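PDB 7CLU: methyltransferase domain-containing protein, which transfers a methyl group from S-adenosyl-L-methionine to an oxygen of its substrate, as an O-methyltransferase of the prodigiosin synthetic pathway. Local coordinates for residues L242-M245 and L246-Y249; S292-M295 and L296-D300. All coordinates share one frame; numbering follows the deposited sequence.

Contact 1 (L242-M245 and L246-Y249); sequences LGWM and LHDY
A chi1 of 71° sets CG of H247 between the backbone N and the carbonyl carbon and turns the imidazole back over the indole of W244, three residues earlier. W244 meets it with an unusual chi1 of -149°, its backbone in a left-handed conformation as the chain leaves the strand. The outcome is an offset stack of the imidazole on the five-membered ring of the indole, the planes only 6° apart and the centroids 3.9 Å from each other. H247 CE1 lies over W244 NE1 at 3.2 Å, and each ring is met toward its rim. The stack and the bond between ND1 and E304 hold the imidazole, predicted to be the proton acceptor, and a weak, bent bond from H247 NE2 to W244 O adds a little. This is the turn that follows strand 239-243, the fourth strand along the chain in the Rossmann-like methyltransferase sheet, and it places the histidine at the carboxyl end of the parallel strands. A short 3-10 segment shapes it: D248 N bonds to M245 O at 3.0 Å. M245 extends through chi1 and chi2, and its CG meets the edge of the Y249 ring at CE2, 3.6 Å away. On the strand side, L242 CD2 touches L246 CD2 at 3.7 Å, and the carboxylate of E275 accepts bonds from the backbone N of both L246 and H247.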
loop_
_atom_site.group_PDB
_atom_site.type_symbol
_atom_site.label_atom_id
_atom_site.label_comp_id
_atom_site.label_asym_id
_atom_site.label_seq_id
_atom_site.Cartn_x
_atom_site.Cartn_y
_atom_site.Cartn_z
ATOM N N LEU A 242 5.776 -18.165 24.815
ATOM C CA LEU A 242 5.973 -16.755 24.497
ATOM C C LEU A 242 5.406 -16.560 23.100
ATOM O O LEU A 242 5.954 -17.088 22.124
ATOM C CB LEU A 242 7.448 -16.370 24.580
ATOM C CG LEU A 242 7.817 -14.909 24.261
ATOM C CD1 LEU A 242 7.220 -13.986 25.307
ATOM C CD2 LEU A 242 9.317 -14.734 24.204
ATOM N N GLY A 243 4.300 -15.827 23.008
ATOM C CA GLY A 243 3.582 -15.728 21.750
ATOM C C GLY A 243 4.004 -14.588 20.841
ATOM O O GLY A 243 3.643 -13.442 21.094
ATOM N N TRP A 244 4.795 -14.894 19.808
ATOM C CA TRP A 244 5.076 -13.975 18.700
ATOM C C TRP A 244 5.694 -12.659 19.172
ATOM O O TRP A 244 5.318 -11.577 18.714
ATOM C CB TRP A 244 3.804 -13.729 17.879
ATOM C CG TRP A 244 4.067 -13.457 16.440
ATOM C CD1 TRP A 244 5.239 -13.650 15.763
ATOM C CD2 TRP A 244 3.146 -12.907 15.500
ATOM N NE1 TRP A 244 5.093 -13.275 14.451
ATOM C CE2 TRP A 244 3.816 -12.814 14.264
ATOM C CE3 TRP A 244 1.810 -12.497 15.579
ATOM C CZ2 TRP A 244 3.199 -12.307 13.117
ATOM C CZ3 TRP A 244 1.191 -12.008 14.429
ATOM C CH2 TRP A 244 1.887 -11.923 13.218
ATOM N N MET A 245 6.676 -12.753 20.075
ATOM C CA MET A 245 7.340 -11.580 20.637
ATOM C C MET A 245 8.792 -11.429 20.212
ATOM O O MET A 245 9.304 -10.309 20.193
ATOM C CB MET A 245 7.275 -11.613 22.176
ATOM C CG MET A 245 7.954 -10.400 22.875
ATOM S SD MET A 245 7.896 -10.396 24.687
ATOM C CE MET A 245 6.125 -10.523 24.915
ATOM N N LEU A 246 9.472 -12.523 19.874
ATOM C CA LEU A 246 10.906 -12.443 19.639
ATOM C C LEU A 246 11.215 -11.502 18.484
ATOM O O LEU A 246 12.140 -10.682 18.569
ATOM C CB LEU A 246 11.471 -13.835 19.360
ATOM C CG LEU A 246 11.342 -14.846 20.513
ATOM C CD1 LEU A 246 11.816 -16.239 20.108
ATOM C CD2 LEU A 246 12.113 -14.361 21.741
ATOM N N HIS A 247 10.439 -11.591 17.403
ATOM C CA HIS A 247 10.713 -10.775 16.226
ATOM C C HIS A 247 10.498 -9.288 16.463
ATOM O O HIS A 247 10.787 -8.497 15.562
ATOM C CB HIS A 247 9.853 -11.246 15.053
ATOM C CG HIS A 247 8.402 -10.919 15.195
ATOM N ND1 HIS A 247 7.610 -10.562 14.125
ATOM C CD2 HIS A 247 7.594 -10.913 16.281
ATOM C CE1 HIS A 247 6.378 -10.336 14.548
ATOM N NE2 HIS A 247 6.344 -10.537 15.853
ATOM N N ASP A 248 9.994 -8.886 17.624
ATOM C CA ASP A 248 9.891 -7.471 17.943
ATOM C C ASP A 248 11.230 -6.871 18.350
ATOM O O ASP A 248 11.340 -5.643 18.412
ATOM C CB ASP A 248 8.871 -7.255 19.073
ATOM C CG ASP A 248 7.483 -7.741 18.703
ATOM O OD1 ASP A 248 7.157 -7.762 17.502
ATOM O OD2 ASP A 248 6.716 -8.102 19.614
ATOM N N TYR A 249 12.243 -7.704 18.605
ATOM C CA TYR A 249 13.504 -7.271 19.189
ATOM C C TYR A 249 14.687 -7.719 18.342
ATOM O O TYR A 249 14.616 -8.687 17.580
ATOM C CB TYR A 249 13.658 -7.816 20.616
ATOM C CG TYR A 249 12.534 -7.360 21.506
ATOM C CD1 TYR A 249 12.516 -6.068 22.028
ATOM C CD2 TYR A 249 11.457 -8.195 21.777
ATOM C CE1 TYR A 249 11.469 -5.635 22.820
ATOM C CE2 TYR A 249 10.408 -7.770 22.563
ATOM C CZ TYR A 249 10.417 -6.489 23.078
ATOM O OH TYR A 249 9.370 -6.066 23.860
#

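Contact 2 (S292-M295 and L296-D300); sequences SLNM and LVSTD
The side chains of M295 and T299, one helical turn apart, cross at an angle. The thioether of M295 is bent at both chi2 and chi3, a fold that brings CE back toward the end of the helix, where it presses on T299 CG2 at 3.5 Å, tighter than an ordinary methyl contact. The other branch of T299, OG1, turns to the backbone instead and gives a hydrogen bond to M295 O at 2.8 Å. T299 N bonds to the same oxygen at 3.0 Å, the two donors arriving from opposite faces of the carbonyl plane. One residue earlier the theme recurs: with chi1 at 69°, S298 OG turns back along the helix and donates to N294 O over 2.6 Å, supplementing a weak bond from S298 N. These bonds show how side chains can help to finish a helix: hydroxyls reinforce two of the last carbonyls of helix 286-298, just where T299 leaves helical geometry, and T299 OG1 is further bonded to G302 N in the following loop. Upstream, L296 N to S292 O and V297 N to L293 O keep the regular i to i+4 pattern. L293 and L296 lie side by side and point the same way, their CD2 methyls 4.0 Å apart. N294 aims its amide elsewhere, OD1 accepting from W107 NE1. This last part of helix 286-298 is covered by helix 93-107, which packs against L293, N294, V297 and S298, and by helix 110-116, against L296 and V297; Q56 of the second subunit bonds to S292 OG and packs on L293 and L296, and F16 of that subunit packs on N294.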
loop_
_atom_site.group_PDB
_atom_site.type_symbol
_atom_site.label_atom_id
_atom_site.label_comp_id
_atom_site.label_asym_id
_atom_site.label_seq_id
_atom_site.Cartn_x
_atom_site.Cartn_y
_atom_site.Cartn_z
ATOM N N SER A 292 9.164 -8.041 8.182
ATOM C CA SER A 292 10.519 -7.709 8.611
ATOM C C SER A 292 10.833 -6.242 8.350
ATOM O O SER A 292 11.380 -5.546 9.219
ATOM C CB SER A 292 11.520 -8.612 7.891
ATOM O OG SER A 292 12.739 -8.698 8.599
ATOM N N LEU A 293 10.494 -5.754 7.146
ATOM C CA LEU A 293 10.696 -4.344 6.834
ATOM C C LEU A 293 9.850 -3.450 7.737
ATOM O O LEU A 293 10.280 -2.355 8.118
ATOM C CB LEU A 293 10.362 -4.088 5.362
ATOM C CG LEU A 293 11.367 -4.557 4.308
ATOM C CD1 LEU A 293 10.886 -4.214 2.877
ATOM C CD2 LEU A 293 12.740 -3.919 4.571
ATOM N N ASN A 294 8.631 -3.894 8.074
ATOM C CA ASN A 294 7.807 -3.146 9.018
ATOM C C ASN A 294 8.488 -3.058 10.381
ATOM O O ASN A 294 8.423 -2.021 11.046
ATOM C CB ASN A 294 6.421 -3.779 9.143
ATOM C CG ASN A 294 5.451 -2.917 9.945
ATOM O OD1 ASN A 294 5.038 -1.864 9.488
ATOM N ND2 ASN A 294 5.069 -3.379 11.137
ATOM N N MET A 295 9.160 -4.128 10.802
ATOM C CA MET A 295 9.909 -4.066 12.051
ATOM C C MET A 295 11.070 -3.086 11.942
ATOM O O MET A 295 11.388 -2.381 12.907
ATOM C CB MET A 295 10.425 -5.453 12.426
ATOM C CG MET A 295 9.375 -6.511 12.456
ATOM S SD MET A 295 7.837 -5.907 13.167
ATOM C CE MET A 295 8.336 -5.811 14.843
ATOM N N LEU A 296 11.709 -3.035 10.768
ATOM C CA LEU A 296 12.831 -2.136 10.551
ATOM C C LEU A 296 12.416 -0.681 10.732
ATOM O O LEU A 296 13.096 0.085 11.428
ATOM C CB LEU A 296 13.408 -2.362 9.150
ATOM C CG LEU A 296 14.370 -1.310 8.611
ATOM C CD1 LEU A 296 15.647 -1.312 9.460
ATOM C CD2 LEU A 296 14.697 -1.591 7.141
ATOM N N VAL A 297 11.300 -0.279 10.106
ATOM C CA VAL A 297 10.955 1.139 10.091
ATOM C C VAL A 297 10.337 1.593 11.401
ATOM O O VAL A 297 10.367 2.798 11.702
ATOM C CB VAL A 297 9.987 1.501 8.947
ATOM C CG1 VAL A 297 10.625 1.215 7.581
ATOM C CG2 VAL A 297 8.670 0.779 9.107
ATOM N N SER A 298 9.816 0.665 12.204
ATOM C CA SER A 298 8.963 1.012 13.334
ATOM C C SER A 298 9.544 0.680 14.699
ATOM O O SER A 298 9.159 1.319 15.675
ATOM C CB SER A 298 7.601 0.310 13.208
ATOM O OG SER A 298 7.709 -1.103 13.376
ATOM N N THR A 299 10.414 -0.318 14.811
ATOM C CA THR A 299 10.934 -0.750 16.102
ATOM C C THR A 299 12.427 -0.455 16.168
ATOM O O THR A 299 13.036 0.026 15.209
ATOM C CB THR A 299 10.669 -2.237 16.347
ATOM O OG1 THR A 299 11.611 -3.020 15.602
ATOM C CG2 THR A 299 9.237 -2.614 15.936
ATOM N N ASP A 300 13.035 -0.761 17.310
ATOM C CA ASP A 300 14.433 -0.383 17.441
ATOM C C ASP A 300 15.381 -1.395 16.809
ATOM O O ASP A 300 16.489 -1.015 16.416
ATOM C CB ASP A 300 14.774 -0.137 18.910
ATOM C CG ASP A 300 14.294 1.221 19.379
ATOM O OD1 ASP A 300 13.650 1.920 18.568
ATOM O OD2 ASP A 300 14.543 1.600 20.541
#

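Both contacts are local, between neighbouring residues of the methyltransferase domain, but they finish different elements: contact 1 the end of a central strand, contact 2 the end of a helix. Contact 1 is partly buried and works through aromatic stacking and a 3-10 turn beside V227 and R331, which bind S-adenosyl-L-homocysteine; contact 2 is wholly buried, rests on hydroxyls bonded to backbone carbonyls, and reaches the second subunit, which contact 1 does not touch. They meet where M295 CE packs on D248 OD1 at 3.5 Å, and E304, the partner of H247, joins them further by giving its backbone N to S292 OG.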